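Esterase (Thermotoga maritima, PDB 3DOH) is a thermostable esterase that hydrolyses carboxylic esters, pairing an alpha/beta-hydrolase catalytic domain with an immunoglobulin-like domain. Local coordinates at the interface of chains A and B and the interface of chains A and C. Sequence-based numbering; all coordinates share one arbitrary frame. Chains: chain A/B/C, esterase.

Contact 1: the interface of chains A and B. Residues chain A 115, 117, 128, 130; chain B 111, 113, 130.
A:Pro128 and B:Thr130 meet across a two-fold symmetric interface that joins copies A and B in the deposited assembly. It involves the immunoglobulin-like N-terminal region of each copy. The pairing may or may not persist in solution. CB of the A:Pro128 ring rests against the methyl of B:Thr130, 3.6 Å from CG2. The two side chains cross at about a right angle. Beside this, ring atom CG of A:Pro128 lies 3.9 Å from CD1 of B:Ile111. CG1 of B:Ile111 stands opposite the backbone N (chi1 -168°), which points this branch toward chain A. The same CD1 lies 3.5 Å from the backbone O of A:Leu115, a van der Waals approach. CD2 of A:Leu115 lies 3.9 Å from OG of the B:Ser113 hydroxyl. Near the two-fold axis the two threonine hydroxyls face each other, with A:Thr130 OG1 4.2 Å from B:Thr130 OG1. Two waters bridge that gap. Water 1 is 2.6 Å from A:Thr130 OG1. Water 2 is 2.8 Å from B:Thr130 OG1. Each water also reaches the other threonine. In B:Thr130, OG1 sits beside the backbone N (chi1 -65°), which turns the hydroxyl to the waters and the methyl to the proline.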
# COMPACT_ATOMS: atom_id res chain seq x y z
N LEU A 115 -0.49 24.73 -19.90
CA LEU A 115 -0.23 25.42 -18.66
C LEU A 115 1.05 26.23 -18.64
O LEU A 115 1.17 27.21 -17.90
CB LEU A 115 -0.17 24.41 -17.53
CG LEU A 115 -1.47 23.67 -17.30
CD1 LEU A 115 -1.26 22.43 -16.40
CD2 LEU A 115 -2.46 24.62 -16.71
N PRO A 117 4.58 27.53 -21.18
CA PRO A 117 4.87 27.78 -22.58
C PRO A 117 5.37 26.49 -23.20
O PRO A 117 5.73 25.58 -22.47
CB PRO A 117 5.97 28.85 -22.50
CG PRO A 117 5.82 29.47 -21.15
CD PRO A 117 5.46 28.31 -20.29
N PRO A 128 0.83 29.77 -22.84
CA PRO A 128 -0.34 29.15 -22.20
C PRO A 128 -1.72 29.66 -22.70
O PRO A 128 -1.88 30.86 -22.99
CB PRO A 128 -0.14 29.52 -20.74
CG PRO A 128 1.33 29.60 -20.57
CD PRO A 128 1.91 30.04 -21.88
N THR A 130 -6.28 28.60 -22.35
CA THR A 130 -7.32 27.79 -21.73
C THR A 130 -8.54 27.95 -22.58
O THR A 130 -8.74 29.00 -23.16
CB THR A 130 -7.63 28.27 -20.33
OG1 THR A 130 -6.42 28.32 -19.59
CG2 THR A 130 -8.59 27.32 -19.64
N ILE B 111 4.67 29.93 -12.42
CA ILE B 111 3.53 30.15 -13.26
C ILE B 111 2.33 29.62 -12.53
O ILE B 111 2.39 28.60 -11.86
CB ILE B 111 3.72 29.56 -14.68
CG1 ILE B 111 2.62 30.06 -15.62
CG2 ILE B 111 3.81 28.05 -14.68
CD1 ILE B 111 3.04 30.10 -17.08
N SER B 113 -2.08 29.24 -12.74
CA SER B 113 -3.32 29.35 -13.48
C SER B 113 -4.53 29.03 -12.62
O SER B 113 -4.54 28.08 -11.84
CB SER B 113 -3.32 28.43 -14.70
OG SER B 113 -1.98 28.07 -15.07
N THR B 130 -4.03 32.59 -16.74
CA THR B 130 -2.72 32.04 -16.44
C THR B 130 -1.74 33.17 -16.30
O THR B 130 -1.84 34.15 -17.02
CB THR B 130 -2.27 31.18 -17.59
OG1 THR B 130 -3.17 30.06 -17.68
CG2 THR B 130 -0.86 30.73 -17.40
O HOH W 1 -5.85 29.47 -17.33
O HOH W 2 -3.61 28.16 -19.62

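Contact 2: the interface of chains A and C. Residues chain A 101, 321; chain C 73-74.
A:Phe101 and C:Phe74 bring their ring rims together between two copies of this alpha/beta-hydrolase esterase, in an A-C interface of the deposited assembly that may be a crystal contact. A:Phe101 belongs to the immunoglobulin-like N-terminal region of chain A, and A:Val321 to its carboxylesterase-family region. C:Ile73 and C:Phe74 come from the immunoglobulin-like region of chain C. The packing is tighter around C:Phe74. The two rings enter from opposite directions, and CZ of A:Phe101 is 3.8 Å from CZ of C:Phe74. CE2 of A:Phe101 lies at the edge of the C:Phe74 ring, in its plane. The ring planes are tilted by about 35°, so the rims meet without face-to-face stacking. On the next part of the C:Phe74 rim, CE2 lies 3.5 Å from the backbone O of A:Val321. Within chain C, CG1 of C:Ile73 covers one face of this ring, 3.5 Å above the plane and shifted toward the rim. Its chi1 of 72° places CG1 between the backbone N and the carbonyl carbon, which folds the chain over the ring. The aliphatic side is looser. CD1 of C:Ile73 approaches CG2 of A:Val321 at 4.1 Å, and the two side chains cross obliquely.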
# COMPACT_ATOMS: atom_id res chain seq x y z
N PHE A 101 -35.00 2.10 -17.52
CA PHE A 101 -34.32 1.37 -18.59
C PHE A 101 -34.01 2.27 -19.81
O PHE A 101 -34.14 1.85 -20.96
CB PHE A 101 -35.12 0.08 -18.96
CG PHE A 101 -34.76 -1.12 -18.10
CD1 PHE A 101 -33.96 -2.16 -18.62
CD2 PHE A 101 -35.20 -1.21 -16.75
CE1 PHE A 101 -33.60 -3.26 -17.82
CE2 PHE A 101 -34.85 -2.29 -15.94
CZ PHE A 101 -34.05 -3.33 -16.47
N VAL A 321 -30.84 -9.54 -14.56
CA VAL A 321 -31.89 -8.83 -15.30
C VAL A 321 -32.67 -9.82 -16.20
O VAL A 321 -33.91 -9.84 -16.17
CB VAL A 321 -31.27 -7.69 -16.21
CG1 VAL A 321 -32.34 -7.01 -17.10
CG2 VAL A 321 -30.49 -6.70 -15.37
N ILE C 73 -32.71 -8.64 -9.95
CA ILE C 73 -32.90 -7.25 -9.53
C ILE C 73 -34.36 -6.92 -9.25
O ILE C 73 -34.67 -5.98 -8.53
CB ILE C 73 -32.35 -6.27 -10.58
CG1 ILE C 73 -33.25 -6.24 -11.81
CG2 ILE C 73 -30.92 -6.63 -10.96
CD1 ILE C 73 -33.09 -5.00 -12.66
N PHE C 74 -35.26 -7.71 -9.83
CA PHE C 74 -36.64 -7.31 -10.00
C PHE C 74 -37.43 -7.62 -8.79
O PHE C 74 -38.24 -6.79 -8.34
CB PHE C 74 -37.28 -7.96 -11.23
CG PHE C 74 -36.86 -7.32 -12.51
CD1 PHE C 74 -36.69 -5.93 -12.58
CD2 PHE C 74 -36.61 -8.10 -13.63
CE1 PHE C 74 -36.28 -5.32 -13.76
CE2 PHE C 74 -36.21 -7.51 -14.83
CZ PHE C 74 -36.04 -6.11 -14.89

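Contact 3: the interface of chains A and C. Residues chain A 332, 336; chain C 166-167.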
# COMPACT_ATOMS: atom_id res chain seq x y z
N LYS A 332 -31.17 -25.70 -25.68
CA LYS A 332 -31.53 -27.11 -25.44
C LYS A 332 -32.32 -27.67 -26.60
O LYS A 332 -31.96 -28.71 -27.16
CB LYS A 332 -32.33 -27.30 -24.16
CG LYS A 332 -32.32 -28.71 -23.57
CD LYS A 332 -33.10 -28.72 -22.22
CE LYS A 332 -33.04 -30.04 -21.43
NZ LYS A 332 -33.24 -31.24 -22.28
N GLU A 336 -31.49 -30.48 -29.65
CA GLU A 336 -32.05 -31.82 -29.70
C GLU A 336 -32.84 -32.08 -30.97
O GLU A 336 -33.29 -33.19 -31.24
CB GLU A 336 -32.87 -32.14 -28.46
CG GLU A 336 -34.12 -31.37 -28.26
CD GLU A 336 -34.46 -31.26 -26.79
OE1 GLU A 336 -33.99 -32.12 -26.02
OE2 GLU A 336 -35.19 -30.32 -26.39
N LYS C 166 -31.26 -35.00 -17.72
CA LYS C 166 -32.67 -34.75 -17.46
C LYS C 166 -33.38 -34.11 -18.64
O LYS C 166 -32.78 -33.32 -19.39
CB LYS C 166 -32.85 -33.88 -16.22
CG LYS C 166 -31.75 -32.81 -15.97
CD LYS C 166 -32.32 -31.43 -15.51
CE LYS C 166 -33.57 -31.58 -14.63
NZ LYS C 166 -34.14 -30.25 -14.12
N ASP C 167 -34.67 -34.44 -18.75
CA ASP C 167 -35.61 -33.95 -19.77
C ASP C 167 -35.06 -34.26 -21.12
O ASP C 167 -35.05 -33.42 -22.01
CB ASP C 167 -35.87 -32.45 -19.70
CG ASP C 167 -36.34 -31.99 -18.35
OD1 ASP C 167 -36.40 -32.82 -17.40
OD2 ASP C 167 -36.64 -30.78 -18.23
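A:Lys332 reaches from helix 325-336 of chain A to the backbone of C:Asp167 in a loop of chain C. These two residues bury the most surface in this patch. Both lie in the carboxylesterase family region of their copies. The lysine chain is extended as far as CE and then bends at its last torsion (chi4 -44°), which turns the ammonium toward chain C. NZ of A:Lys332 donates a hydrogen bond to the carbonyl O of C:Asp167 at 2.8 Å. The donor stands above the carbonyl plane, 52° out of it, and is not aligned with a lone pair. The C:Asp167 backbone has a left-handed conformation. Its side chain takes part more loosely: CB lies 4.1 Å from CE of A:Lys332. OD2 of C:Asp167, 5.3 Å from A:Lys332 NZ, is too far for a salt bridge but may still attract it. The preceding carbonyl, O of C:Lys166, is 3.6 Å from A:Lys332 NZ. On the lysine's own side, OE1 of A:Glu336, one helical turn on, forms a salt bridge with A:Lys332 NZ at 3.9 Å. This probably steadies the ammonium for its partner. The site ties the catalytic regions of chains A and C together by a small polar contact, which may be confined to the crystal assembly.

Contact 4: the interface of chains A and B. Residues chain A 41, 115-116; chain B 46, 111, 113, 115.
A:Leu115, in a loop, has helical-region backbone torsions and A:Val116 extended ones, while B:Lys46 and B:Ile111 lie across from them in strands 43-49 and 110-114. The contact lies in the immunoglobulin-like region of each copy, at the two-fold A-B interface of the deposited assembly. B:Lys46 has the most surface buried in this patch. Its aliphatic chain crosses both A:Leu115 and A:Val116 at about a right angle. CE of B:Lys46 lies 3.7 Å from CD1 of A:Leu115. One carbon earlier, CD of B:Lys46 lies 3.9 Å from CG1 of A:Val116. The same valine methyl, CG1, comes 4.1 Å from CG2 of B:Ile111. A:Val116 presents this methyl with CG1 opposite its own carbonyl carbon (chi1 -69°). On the opposite flank, CD2 of A:Leu115 faces CD2 of B:Leu115, its symmetry counterpart. This pair is modelled very close, and its exact spacing is doubtful. The hydrophobic stretch of B:Lys46 ends in a bend at chi4 (-73°) that carries the ammonium to A:Asp41. The carboxylate OD1 of A:Asp41 stays 5.1 Å from B:Lys46 NZ and may contribute long-range attraction. The bond itself goes to the backbone: B:Lys46 NZ donates to O of A:Asp41 at 3.1 Å, in the carbonyl plane, with a C=O...N angle of 150°.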
# COMPACT_ATOMS: atom_id res chain seq x y z
N ASP A 41 2.48 16.76 -18.04
CA ASP A 41 2.32 17.78 -17.01
C ASP A 41 2.34 19.22 -17.53
O ASP A 41 2.41 20.17 -16.74
CB ASP A 41 3.35 17.59 -15.89
CG ASP A 41 4.81 17.75 -16.36
OD1 ASP A 41 5.67 17.75 -15.46
OD2 ASP A 41 5.12 17.90 -17.58
N LEU A 115 -0.49 24.73 -19.90
CA LEU A 115 -0.23 25.42 -18.66
C LEU A 115 1.05 26.23 -18.64
O LEU A 115 1.17 27.21 -17.90
CB LEU A 115 -0.17 24.41 -17.53
CG LEU A 115 -1.47 23.67 -17.30
CD1 LEU A 115 -1.26 22.43 -16.40
CD2 LEU A 115 -2.46 24.62 -16.71
N VAL A 116 2.01 25.79 -19.43
CA VAL A 116 3.33 26.36 -19.45
C VAL A 116 3.60 26.65 -20.90
O VAL A 116 2.94 26.07 -21.79
CB VAL A 116 4.37 25.35 -18.98
CG1 VAL A 116 4.20 25.08 -17.49
CG2 VAL A 116 4.31 24.06 -19.81
N LYS B 46 3.02 26.14 -10.54
CA LYS B 46 4.20 25.37 -10.91
C LYS B 46 5.43 26.21 -10.71
O LYS B 46 5.34 27.44 -10.72
CB LYS B 46 4.14 24.91 -12.37
CG LYS B 46 3.06 23.87 -12.66
CD LYS B 46 2.93 23.57 -14.15
CE LYS B 46 1.79 22.58 -14.36
NZ LYS B 46 2.23 21.24 -13.89
N ILE B 111 4.67 29.93 -12.42
CA ILE B 111 3.53 30.15 -13.26
C ILE B 111 2.33 29.62 -12.53
O ILE B 111 2.39 28.60 -11.86
CB ILE B 111 3.72 29.56 -14.68
CG1 ILE B 111 2.62 30.06 -15.62
CG2 ILE B 111 3.81 28.05 -14.68
CD1 ILE B 111 3.04 30.10 -17.08
N SER B 113 -2.08 29.24 -12.74
CA SER B 113 -3.32 29.35 -13.48
C SER B 113 -4.53 29.03 -12.62
O SER B 113 -4.54 28.08 -11.84
CB SER B 113 -3.32 28.43 -14.70
OG SER B 113 -1.98 28.07 -15.07
N LEU B 115 -7.77 27.41 -13.37
CA LEU B 115 -8.01 26.45 -14.44
C LEU B 115 -9.42 26.49 -15.01
O LEU B 115 -9.59 26.40 -16.21
CB LEU B 115 -7.61 25.02 -13.98
CG LEU B 115 -6.11 24.63 -13.82
CD1 LEU B 115 -5.91 23.20 -13.27
CD2 LEU B 115 -5.29 24.82 -15.13

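Contacts 1 and 4 are neighbouring parts of one two-fold A-B interface. Their C-alpha centres are about 4 Å apart, and they share A:Leu115, B:Ile111 and B:Ser113. Strand 110-114 of chain B serves both, and the symmetry gives each a twin with the chains exchanged. Contacts 2 and 3 belong to the A-C interface, which is not an exact two-fold. Their centres are about 28 Å apart. Contact 2 lies about 48 Å from contact 1, and contact 3 about 69 Å. Chain A thus meets two other copies through separate surfaces, which could help build the six-copy deposited assembly.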